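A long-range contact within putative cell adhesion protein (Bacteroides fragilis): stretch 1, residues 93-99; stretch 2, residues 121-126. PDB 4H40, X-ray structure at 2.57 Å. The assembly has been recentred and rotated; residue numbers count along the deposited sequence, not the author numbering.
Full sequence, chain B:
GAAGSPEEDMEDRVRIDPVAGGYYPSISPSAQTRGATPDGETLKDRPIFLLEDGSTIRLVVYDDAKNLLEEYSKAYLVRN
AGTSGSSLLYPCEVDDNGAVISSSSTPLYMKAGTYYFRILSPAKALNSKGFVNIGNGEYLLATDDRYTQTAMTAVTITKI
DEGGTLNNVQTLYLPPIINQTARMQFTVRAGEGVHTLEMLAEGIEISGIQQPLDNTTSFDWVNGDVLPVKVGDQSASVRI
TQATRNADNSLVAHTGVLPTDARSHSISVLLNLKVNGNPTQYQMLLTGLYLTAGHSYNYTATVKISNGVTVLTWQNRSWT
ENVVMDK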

ATOM      1  N   GLU B  93     -27.562 -14.593  32.743  1.00 91.37           N
ATOM      2  CA  GLU B  93     -26.417 -14.576  33.648  1.00 91.88           C
ATOM      3  C   GLU B  93     -25.190 -14.883  32.819  1.00 93.14           C
ATOM      4  O   GLU B  93     -25.222 -15.805  31.995  1.00 92.18           O
ATOM      5  N   VAL B  94     -24.141 -14.061  32.961  1.00 87.58           N
ATOM      6  CA  VAL B  94     -22.937 -14.230  32.147  1.00 84.25           C
ATOM      7  C   VAL B  94     -21.674 -14.350  32.998  1.00 89.14           C
ATOM      8  O   VAL B  94     -21.680 -14.017  34.193  1.00 89.97           O
ATOM      9  N   ASP B  95     -20.587 -14.818  32.348  1.00 84.80           N
ATOM     10  CA  ASP B  95     -19.254 -14.881  32.931  1.00 86.42           C
ATOM     11  C   ASP B  95     -18.605 -13.486  32.747  1.00 90.03           C
ATOM     12  O   ASP B  95     -19.221 -12.600  32.138  1.00 87.93           O
ATOM     13  N   ASP B  96     -17.369 -13.287  33.226  1.00 87.74           N
ATOM     14  CA  ASP B  96     -16.701 -11.986  33.110  1.00 85.28           C
ATOM     15  C   ASP B  96     -16.413 -11.590  31.643  1.00 83.60           C
ATOM     16  O   ASP B  96     -16.225 -10.407  31.363  1.00 80.58           O
ATOM     17  N   ASN B  97     -16.464 -12.552  30.707  1.00 78.78           N
ATOM     18  CA  ASN B  97     -16.223 -12.298  29.288  1.00 74.41           C
ATOM     19  C   ASN B  97     -17.519 -12.049  28.508  1.00 75.99           C
ATOM     20  O   ASN B  97     -17.461 -11.785  27.310  1.00 74.11           O
ATOM     21  N   GLY B  98     -18.659 -12.123  29.187  1.00 73.47           N
ATOM     22  CA  GLY B  98     -19.971 -11.893  28.598  1.00 72.26           C
ATOM     23  C   GLY B  98     -20.659 -13.083  27.959  1.00 75.69           C
ATOM     24  O   GLY B  98     -21.665 -12.906  27.271  1.00 73.18           O
ATOM     25  N   ALA B  99     -20.139 -14.297  28.166  1.00 75.09           N
ATOM     26  CA  ALA B  99     -20.758 -15.516  27.629  1.00 76.14           C
ATOM     27  C   ALA B  99     -21.844 -16.008  28.592  1.00 84.43           C
ATOM     28  O   ALA B  99     -21.610 -15.963  29.810  1.00 86.73           O
ATOM     29  N   SER B 121     -21.225  -4.616  24.683  1.00 52.80           N
ATOM     30  CA  SER B 121     -21.529  -5.884  24.023  1.00 52.20           C
ATOM     31  C   SER B 121     -20.236  -6.446  23.447  1.00 55.87           C
ATOM     32  O   SER B 121     -19.596  -5.756  22.641  1.00 53.08           O
ATOM     33  N   PRO B 122     -19.757  -7.629  23.905  1.00 54.72           N
ATOM     34  CA  PRO B 122     -20.367  -8.575  24.873  1.00 56.55           C
ATOM     35  C   PRO B 122     -20.561  -8.004  26.282  1.00 62.00           C
ATOM     36  O   PRO B 122     -19.927  -7.007  26.642  1.00 60.48           O
ATOM     37  N   ALA B 123     -21.431  -8.663  27.087  1.00 61.16           N
ATOM     38  CA  ALA B 123     -21.749  -8.254  28.461  1.00 63.60           C
ATOM     39  C   ALA B 123     -20.574  -8.534  29.410  1.00 69.32           C
ATOM     40  O   ALA B 123     -20.735  -9.229  30.425  1.00 71.23           O
ATOM     41  N   LYS B 124     -19.389  -7.984  29.065  1.00 63.94           N
ATOM     42  CA  LYS B 124     -18.153  -8.137  29.834  1.00 65.18           C
ATOM     43  C   LYS B 124     -18.286  -7.481  31.209  1.00 72.67           C
ATOM     44  O   LYS B 124     -19.035  -6.516  31.363  1.00 72.07           O
ATOM     45  N   ALA B 125     -17.572  -8.019  32.212  1.00 72.20           N
ATOM     46  CA  ALA B 125     -17.594  -7.496  33.576  1.00 74.34           C
ATOM     47  C   ALA B 125     -16.793  -6.192  33.690  1.00 77.86           C
ATOM     48  O   ALA B 125     -15.761  -6.024  33.029  1.00 76.41           O
ATOM     49  N   LEU B 126     -17.284  -5.265  34.518  1.00 75.61           N
ATOM     50  CA  LEU B 126     -16.617  -3.988  34.736  1.00 75.78           C
ATOM     51  C   LEU B 126     -15.424  -4.183  35.646  1.00 83.44           C
ATOM     52  O   LEU B 126     -15.507  -4.941  36.615  1.00 85.83           O
TER

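The contact is small, burying 320 Å² summed over both sides, and much of it is side chain against backbone. Its one cross-stretch hydrogen bond is between main chains: A125 N donates to D96 O at 2.9 Å with an N-H...O angle of 167°, close to linear. The same acceptor, D96 O, lies 3.3 Å from K124 CA in a CA-H...O contact. At this pairing the CA atoms of D96 and A125 are 4.6 Å apart, and the side chains pack around it.

V94 points toward stretch 2. With chi1 at -68° (m), its CG2 lies 3.9 Å from A123 CB, an apolar contact, and 3.4 Å from A123 O. The CA-to-CB bond of A123 itself runs sideways, so the two methyls meet without A123 pointing directly at its neighbour.

D95 turns its CA-to-CB bond away, and its conformation is best read from its own stretch. Its chi1 of 66° (p) and chi2 of 5° bring OD1 back over the type I turn from D95 to G98. There OD1 accepts from A99 N at 2.8 Å (154°) and, weakly, from N97 N at 3.0 Å (128°). G98 N is also 3.0 Å from D95 OD1, but the angle is poor; its hydrogen bond goes instead to D95 O, at 3.0 Å.

D96 and N97 share the m rotamer, with chi1 of -73° and -69°. The CA-to-CB bond of D96 runs sideways, and its OD1 comes within 3.5 Å of A125 CB, a methyl that points toward stretch 1; this is a van der Waals approach, as the methyl offers no polar partner. N97 points away at CB, yet its ND2 is 3.9 Å from K124 CE. The CA-to-CB bond of K124 runs sideways; chi1 is m (-70°) and chi2 t (-168°), chi3 (126°) lies off the wells, and chi4 is t. Its CG lies 3.6 Å from N97 O, so the aliphatic part of the chain packs on the turn, while NZ is hydrogen-bonded elsewhere in the structure.

P122, preceded by a cis peptide bond and with a C-gamma-exo ring, has its CA-to-CB bond toward stretch 1 and places CB 3.7 Å from N97 O. Nearby, G98 leaves room for close backbone approach: its CA makes a CA-H...O contact with A123 O at 3.3 Å. An ideal CB on G98 would clash with A123 N at 2.7 Å and P122 CB at 2.9 Å. Its phi/psi of 87/11 independently calls for glycine, because a CB would also jam against the preceding carbonyl oxygen.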

ATOM      1  CB  GLU B  93     -26.600 -15.561  34.809  1.00 97.22           C
ATOM      2  CG  GLU B  93     -27.660 -15.134  35.816  1.00110.99           C
ATOM      3  CD  GLU B  93     -27.428 -13.824  36.551  1.00128.37           C
ATOM      4  OE1 GLU B  93     -26.263 -13.506  36.882  1.00117.79           O
ATOM      5  OE2 GLU B  93     -28.430 -13.124  36.819  1.00123.18           O
ATOM      6  CB  VAL B  94     -22.772 -13.099  31.091  1.00 83.37           C
ATOM      7  CG1 VAL B  94     -23.845 -13.180  30.005  1.00 81.62           C
ATOM      8  CG2 VAL B  94     -22.727 -11.713  31.736  1.00 82.93           C
ATOM      9  CB  ASP B  95     -18.418 -16.030  32.299  1.00 88.39           C
ATOM     10  CG  ASP B  95     -18.030 -15.921  30.819  1.00 98.88           C
ATOM     11  OD1 ASP B  95     -18.322 -14.876  30.194  1.00 95.68           O
ATOM     12  OD2 ASP B  95     -17.419 -16.880  30.290  1.00107.85           O
ATOM     13  CB  ASP B  96     -15.419 -11.944  33.967  1.00 89.08           C
ATOM     14  CG  ASP B  96     -15.654 -11.843  35.471  1.00105.91           C
ATOM     15  OD1 ASP B  96     -16.845 -11.800  35.897  1.00107.14           O
ATOM     16  OD2 ASP B  96     -14.654 -11.769  36.225  1.00115.50           O
ATOM     17  CB  ASN B  97     -15.439 -13.457  28.679  1.00 73.24           C
ATOM     18  CG  ASN B  97     -14.016 -13.525  29.184  1.00 91.69           C
ATOM     19  OD1 ASN B  97     -13.595 -14.527  29.776  1.00 82.57           O
ATOM     20  ND2 ASN B  97     -13.253 -12.440  29.016  1.00 82.87           N
ATOM     21  CB  ALA B  99     -19.702 -16.588  27.434  1.00 77.17           C
ATOM     22  CB  SER B 121     -22.609  -5.738  22.956  1.00 53.36           C
ATOM     23  OG  SER B 121     -22.918  -7.007  22.408  1.00 56.02           O
ATOM     24  CB  PRO B 122     -19.359  -9.737  24.907  1.00 57.77           C
ATOM     25  CG  PRO B 122     -18.646  -9.659  23.597  1.00 59.68           C
ATOM     26  CD  PRO B 122     -18.503  -8.185  23.356  1.00 54.79           C
ATOM     27  CB  ALA B 123     -23.017  -8.955  28.942  1.00 66.13           C
ATOM     28  CB  LYS B 124     -16.938  -7.555  29.075  1.00 64.41           C
ATOM     29  CG  LYS B 124     -16.530  -8.362  27.852  1.00 60.91           C
ATOM     30  CD  LYS B 124     -15.164  -7.914  27.331  1.00 66.68           C
ATOM     31  CE  LYS B 124     -14.230  -9.091  27.227  1.00 73.23           C
ATOM     32  NZ  LYS B 124     -12.813  -8.655  27.200  1.00 81.55           N
ATOM     33  CB  ALA B 125     -17.046  -8.531  34.534  1.00 77.65           C
ATOM     34  CB  LEU B 126     -17.564  -2.931  35.326  1.00 76.88           C
ATOM     35  CG  LEU B 126     -18.807  -2.590  34.517  1.00 80.10           C
ATOM     36  CD1 LEU B 126     -19.865  -1.974  35.392  1.00 83.16           C
ATOM     37  CD2 LEU B 126     -18.485  -1.699  33.349  1.00 78.26           C
TER